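Local coordinates for PHD-type domain-containing protein (Chaetomium thermophilum, PDB 6VHF) that probably serves as the Cfp1 subunit of the COMPASS histone H3K4 methyltransferase complex, seen here as its zinc-binding domain that interacts with RbBP5, at residues A25-M30 with K147-D152; D55-D60 with N139-L144. All coordinates share one frame; numbering follows the deposited sequence.

Interaction 1 (A25-M30 with K147-D152); sequences ALCRQM and KTVRHD
C27 and V149 lie nearest each other, their CA atoms 6.0 Å apart, where two long helices of the domain run side by side. Segments 25-30 and 147-152 point in nearly opposite directions, their N-to-C directions 159° apart, and their axes come within 9.3 Å. The contact is small and buried, and it turns on one methyl group. CG1 of V149 stands anti to the backbone N (chi1 176°), which sends it across to the 25-30 helix, while CG2 lies beside that N. There CG1 meets the backbone of C27, its distance of 3.1 Å to C27 O marking a tight spot between methyl and carbonyl. The same CG1 packs on C27 CB at 3.8 Å and, more loosely, on M30 CB at 4.2 Å, bridging two residues one helical turn apart. M30 offers only this first carbon to the other segment, because its chain bends at both chi2 and chi3 and carries the thioether away. Further along, the thiol of C27 rests against D152, with SG 4.1 Å from D152 CB. The carboxylate of D152 looks elsewhere for its polar partner: OD2 is hydrogen-bonded to ND1 of H70. That bond ties the contact to helix 64-77, which packs as a third helix against both others. V66 touches M30 and V149, and S73 touches C27. C27 also meets I153 and L156 further along helix 141-177, while V149 extends the seam to L31 of helix 4-46.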
loop_
_atom_site.group_PDB
_atom_site.type_symbol
_atom_site.label_atom_id
_atom_site.label_comp_id
_atom_site.label_asym_id
_atom_site.label_seq_id
_atom_site.Cartn_x
_atom_site.Cartn_y
_atom_site.Cartn_z
ATOM N N ALA A 25 -6.608 0.813 3.242
ATOM C CA ALA A 25 -7.376 1.714 2.382
ATOM C C ALA A 25 -6.459 2.520 1.466
ATOM O O ALA A 25 -6.711 2.628 0.251
ATOM C CB ALA A 25 -8.233 2.655 3.231
ATOM N N LEU A 26 -5.388 3.089 2.026
ATOM C CA LEU A 26 -4.424 3.799 1.191
ATOM C C LEU A 26 -3.903 2.892 0.086
ATOM O O LEU A 26 -3.792 3.321 -1.063
ATOM C CB LEU A 26 -3.267 4.337 2.034
ATOM C CG LEU A 26 -2.136 5.018 1.262
ATOM C CD1 LEU A 26 -2.699 6.055 0.274
ATOM C CD2 LEU A 26 -1.116 5.666 2.185
ATOM N N CYS A 27 -3.627 1.623 0.419
ATOM C CA CYS A 27 -3.094 0.662 -0.539
ATOM C C CYS A 27 -4.079 0.390 -1.672
ATOM O O CYS A 27 -3.677 0.255 -2.838
ATOM C CB CYS A 27 -2.738 -0.642 0.175
ATOM S SG CYS A 27 -1.153 -0.627 1.077
ATOM N N ARG A 28 -5.370 0.291 -1.346
ATOM C CA ARG A 28 -6.357 0.067 -2.392
ATOM C C ARG A 28 -6.382 1.238 -3.367
ATOM O O ARG A 28 -6.556 1.040 -4.567
ATOM C CB ARG A 28 -7.745 -0.168 -1.786
ATOM C CG ARG A 28 -7.804 -1.355 -0.831
ATOM C CD ARG A 28 -9.215 -1.910 -0.590
ATOM N NE ARG A 28 -9.163 -2.934 0.457
ATOM C CZ ARG A 28 -8.934 -4.227 0.233
ATOM N NH1 ARG A 28 -8.743 -4.641 -1.009
ATOM N NH2 ARG A 28 -8.881 -5.109 1.243
ATOM N N GLN A 29 -6.188 2.459 -2.863
ATOM C CA GLN A 29 -6.121 3.641 -3.709
ATOM C C GLN A 29 -4.840 3.685 -4.524
ATOM O O GLN A 29 -4.848 4.206 -5.645
ATOM C CB GLN A 29 -6.224 4.903 -2.868
ATOM C CG GLN A 29 -7.599 5.121 -2.307
ATOM C CD GLN A 29 -7.633 6.274 -1.343
ATOM O OE1 GLN A 29 -8.230 6.180 -0.279
ATOM N NE2 GLN A 29 -6.977 7.376 -1.709
ATOM N N MET A 30 -3.733 3.165 -3.986
ATOM C CA MET A 30 -2.555 3.006 -4.832
ATOM C C MET A 30 -2.852 2.051 -5.985
ATOM O O MET A 30 -2.408 2.276 -7.120
ATOM C CB MET A 30 -1.365 2.524 -4.004
ATOM C CG MET A 30 -0.904 3.515 -2.920
ATOM S SD MET A 30 -0.322 5.107 -3.601
ATOM C CE MET A 30 -1.799 6.131 -3.614
ATOM N N LYS A 147 2.043 -5.962 -7.653
ATOM C CA LYS A 147 2.432 -7.063 -6.780
ATOM C C LYS A 147 2.858 -6.561 -5.406
ATOM O O LYS A 147 2.498 -7.156 -4.380
ATOM C CB LYS A 147 3.558 -7.861 -7.448
ATOM C CG LYS A 147 4.166 -8.978 -6.614
ATOM C CD LYS A 147 5.160 -9.831 -7.413
ATOM C CE LYS A 147 6.473 -10.022 -6.643
ATOM N NZ LYS A 147 6.256 -10.226 -5.163
ATOM N N THR A 148 3.616 -5.462 -5.355
ATOM C CA THR A 148 4.013 -4.924 -4.059
ATOM C C THR A 148 2.799 -4.522 -3.232
ATOM O O THR A 148 2.688 -4.888 -2.054
ATOM C CB THR A 148 4.923 -3.716 -4.238
ATOM O OG1 THR A 148 6.025 -4.072 -5.075
ATOM C CG2 THR A 148 5.434 -3.261 -2.879
ATOM N N VAL A 149 1.881 -3.754 -3.834
ATOM C CA VAL A 149 0.781 -3.175 -3.074
ATOM C C VAL A 149 -0.182 -4.264 -2.623
ATOM O O VAL A 149 -0.571 -4.314 -1.451
ATOM C CB VAL A 149 0.074 -2.078 -3.889
ATOM C CG1 VAL A 149 -1.124 -1.548 -3.123
ATOM C CG2 VAL A 149 1.049 -0.937 -4.170
ATOM N N ARG A 150 -0.558 -5.170 -3.530
ATOM C CA ARG A 150 -1.356 -6.317 -3.106
ATOM C C ARG A 150 -0.653 -7.105 -2.006
ATOM O O ARG A 150 -1.307 -7.659 -1.114
ATOM C CB ARG A 150 -1.669 -7.228 -4.291
ATOM C CG ARG A 150 -2.756 -6.684 -5.195
ATOM C CD ARG A 150 -3.057 -7.614 -6.356
ATOM N NE ARG A 150 -3.519 -8.927 -5.912
ATOM C CZ ARG A 150 -4.784 -9.203 -5.601
ATOM N NH1 ARG A 150 -5.701 -8.249 -5.682
ATOM N NH2 ARG A 150 -5.133 -10.423 -5.202
ATOM N N HIS A 151 0.681 -7.187 -2.060
ATOM C CA HIS A 151 1.390 -7.934 -1.031
ATOM C C HIS A 151 1.294 -7.213 0.309
ATOM O O HIS A 151 1.109 -7.850 1.352
ATOM C CB HIS A 151 2.853 -8.157 -1.430
ATOM C CG HIS A 151 3.640 -8.932 -0.416
ATOM N ND1 HIS A 151 3.425 -10.276 -0.173
ATOM C CD2 HIS A 151 4.619 -8.548 0.443
ATOM C CE1 HIS A 151 4.251 -10.688 0.775
ATOM N NE2 HIS A 151 4.987 -9.659 1.163
ATOM N N ASP A 152 1.389 -5.879 0.288
ATOM C CA ASP A 152 1.297 -5.100 1.512
ATOM C C ASP A 152 -0.081 -5.222 2.149
ATOM O O ASP A 152 -0.195 -5.266 3.388
ATOM C CB ASP A 152 1.644 -3.641 1.227
ATOM C CG ASP A 152 3.131 -3.443 0.876
ATOM O OD1 ASP A 152 3.950 -4.363 1.121
ATOM O OD2 ASP A 152 3.481 -2.356 0.363
#

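Interaction 2 (D55-D60 with N139-L144). With ZN (zinc ion), chain B.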
loop_
_atom_site.group_PDB
_atom_site.type_symbol
_atom_site.label_atom_id
_atom_site.label_comp_id
_atom_site.label_asym_id
_atom_site.label_seq_id
_atom_site.Cartn_x
_atom_site.Cartn_y
_atom_site.Cartn_z
ATOM N N ASP A 55 6.442 0.327 -27.283
ATOM C CA ASP A 55 7.637 0.296 -26.451
ATOM C C ASP A 55 7.638 1.394 -25.399
ATOM O O ASP A 55 8.545 1.419 -24.562
ATOM C CB ASP A 55 8.896 0.445 -27.323
ATOM C CG ASP A 55 8.947 -0.552 -28.458
ATOM O OD1 ASP A 55 9.133 -0.124 -29.624
ATOM O OD2 ASP A 55 8.817 -1.765 -28.185
ATOM N N ILE A 56 6.679 2.323 -25.455
ATOM C CA ILE A 56 6.642 3.435 -24.509
ATOM C C ILE A 56 6.531 2.913 -23.079
ATOM O O ILE A 56 5.748 1.998 -22.793
ATOM C CB ILE A 56 5.479 4.375 -24.863
ATOM C CG1 ILE A 56 5.923 5.406 -25.894
ATOM C CG2 ILE A 56 4.892 5.040 -23.609
ATOM C CD1 ILE A 56 7.008 6.316 -25.398
ATOM N N CYS A 57 7.329 3.493 -22.174
ATOM C CA CYS A 57 7.307 3.104 -20.765
ATOM C C CYS A 57 5.953 3.409 -20.134
ATOM O O CYS A 57 5.221 2.498 -19.731
ATOM C CB CYS A 57 8.420 3.815 -19.999
ATOM S SG CYS A 57 8.347 3.496 -18.179
ATOM N N GLY A 58 5.596 4.692 -20.061
ATOM C CA GLY A 58 4.279 5.087 -19.611
ATOM C C GLY A 58 4.151 5.334 -18.118
ATOM O O GLY A 58 3.071 5.734 -17.666
ATOM N N TYR A 59 5.221 5.118 -17.355
ATOM C CA TYR A 59 5.226 5.373 -15.922
ATOM C C TYR A 59 4.787 6.800 -15.622
ATOM O O TYR A 59 5.322 7.760 -16.183
ATOM C CB TYR A 59 6.631 5.109 -15.372
ATOM C CG TYR A 59 6.778 5.193 -13.878
ATOM C CD1 TYR A 59 7.156 6.380 -13.269
ATOM C CD2 TYR A 59 6.579 4.082 -13.077
ATOM C CE1 TYR A 59 7.315 6.465 -11.916
ATOM C CE2 TYR A 59 6.739 4.156 -11.709
ATOM C CZ TYR A 59 7.107 5.354 -11.130
ATOM O OH TYR A 59 7.267 5.457 -9.756
ATOM N N ASP A 60 3.800 6.928 -14.742
ATOM C CA ASP A 60 3.302 8.216 -14.284
ATOM C C ASP A 60 4.088 8.683 -13.058
ATOM O O ASP A 60 4.378 7.894 -12.152
ATOM C CB ASP A 60 1.816 8.099 -13.941
ATOM C CG ASP A 60 1.124 9.433 -13.864
ATOM O OD1 ASP A 60 1.512 10.263 -13.009
ATOM O OD2 ASP A 60 0.167 9.644 -14.651
ATOM N N ASN A 139 11.292 -0.431 -15.426
ATOM C CA ASN A 139 11.072 -1.712 -16.084
ATOM C C ASN A 139 10.009 -2.540 -15.371
ATOM O O ASN A 139 10.148 -2.859 -14.186
ATOM C CB ASN A 139 12.397 -2.473 -16.127
ATOM C CG ASN A 139 12.299 -3.773 -16.890
ATOM O OD1 ASN A 139 11.761 -3.819 -18.000
ATOM N ND2 ASN A 139 12.798 -4.850 -16.285
ATOM N N GLY A 140 8.948 -2.880 -16.098
ATOM C CA GLY A 140 7.877 -3.714 -15.560
ATOM C C GLY A 140 7.099 -3.104 -14.409
ATOM O O GLY A 140 6.689 -3.828 -13.493
ATOM N N TRP A 141 6.869 -1.791 -14.435
ATOM C CA TRP A 141 6.284 -1.143 -13.268
ATOM C C TRP A 141 4.855 -1.617 -13.015
ATOM O O TRP A 141 4.455 -1.797 -11.856
ATOM C CB TRP A 141 6.332 0.379 -13.415
ATOM C CG TRP A 141 5.652 0.958 -14.652
ATOM C CD1 TRP A 141 6.247 1.271 -15.849
ATOM C CD2 TRP A 141 4.268 1.333 -14.785
ATOM N NE1 TRP A 141 5.319 1.798 -16.712
ATOM C CE2 TRP A 141 4.098 1.847 -16.087
ATOM C CE3 TRP A 141 3.160 1.284 -13.927
ATOM C CZ2 TRP A 141 2.868 2.302 -16.558
ATOM C CZ3 TRP A 141 1.938 1.732 -14.393
ATOM C CH2 TRP A 141 1.801 2.238 -15.704
ATOM N N GLY A 142 4.079 -1.820 -14.081
ATOM C CA GLY A 142 2.686 -2.205 -13.919
ATOM C C GLY A 142 2.513 -3.436 -13.054
ATOM O O GLY A 142 1.819 -3.404 -12.034
ATOM N N ALA A 143 3.155 -4.538 -13.438
ATOM C CA ALA A 143 2.979 -5.777 -12.693
ATOM C C ALA A 143 3.725 -5.765 -11.367
ATOM O O ALA A 143 3.247 -6.355 -10.388
ATOM C CB ALA A 143 3.425 -6.967 -13.540
ATOM N N LEU A 144 4.872 -5.095 -11.294
ATOM C CA LEU A 144 5.628 -5.141 -10.054
ATOM C C LEU A 144 4.995 -4.284 -8.959
ATOM O O LEU A 144 4.869 -4.738 -7.819
ATOM C CB LEU A 144 7.075 -4.737 -10.311
ATOM C CG LEU A 144 7.786 -5.738 -11.234
ATOM C CD1 LEU A 144 9.293 -5.534 -11.233
ATOM C CD2 LEU A 144 7.451 -7.171 -10.854
HETATM ZN ZN ZN B . 10.294 4.775 -17.530
#
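The ring of Y59 drives its edge into the face of the W141 indole, beside the site of a non-canonical zinc finger that holds one zinc ion through three cysteines and a histidine, C57, C130, C135 and H138. The pair is T-shaped, with planes at 87° and centroids of the Y59 ring and the W141 five-membered ring 5.3 Å apart. CD2 of Y59 makes the nearest side-chain approach, 3.6 Å from W141 CG. Y59 CB sits over the same pyrrole face as a CH-pi contact, 4.0 Å from the five-membered centroid. W141 has CG set between its own backbone N and carbonyl carbon (chi1 57°), a torsion that lays the indole across the loop. Its NE1 donates to C57 O over 3.1 Å, nearly straight at 160°; the oxygen lies in the indole plane, although NE1 stands above the carbonyl plane. A leucine in place of W141 would probably leave C57 O without its indole donor and the edge of Y59 without a face to meet. Outside the pair, Y59 stacks on H138 and its OH is hydrogen-bonded to D64 OD1, while W141 packs on A37 and I38 of helix 4-46. C57 SG approaches the indole obliquely, binds zinc at 2.4 Å, and accepts a weak hydrogen bond from Y59 N at 3.6 Å.

Overall arrangement
Both contacts are buried and both use helix 141-177, yet they lie about 17 Å apart, centre to centre. Interaction 2 gathers the first turn of that helix and the loop between helices 4-46 and 64-77 around the metal site; segment 147-152 of interaction 1 follows shortly afterwards along the same helix, near the centre of the chain, where it packs against helix 4-46. Their chemistry differs accordingly. Interaction 1 is helix-on-helix packing of small aliphatic and sulfur-bearing groups, its polar bond being made to the third helix. Interaction 2, at the zinc end, combines aromatic contacts, a hydrogen bond to a loop carbonyl and a metal-bound thiolate, with helix 4-46 again alongside.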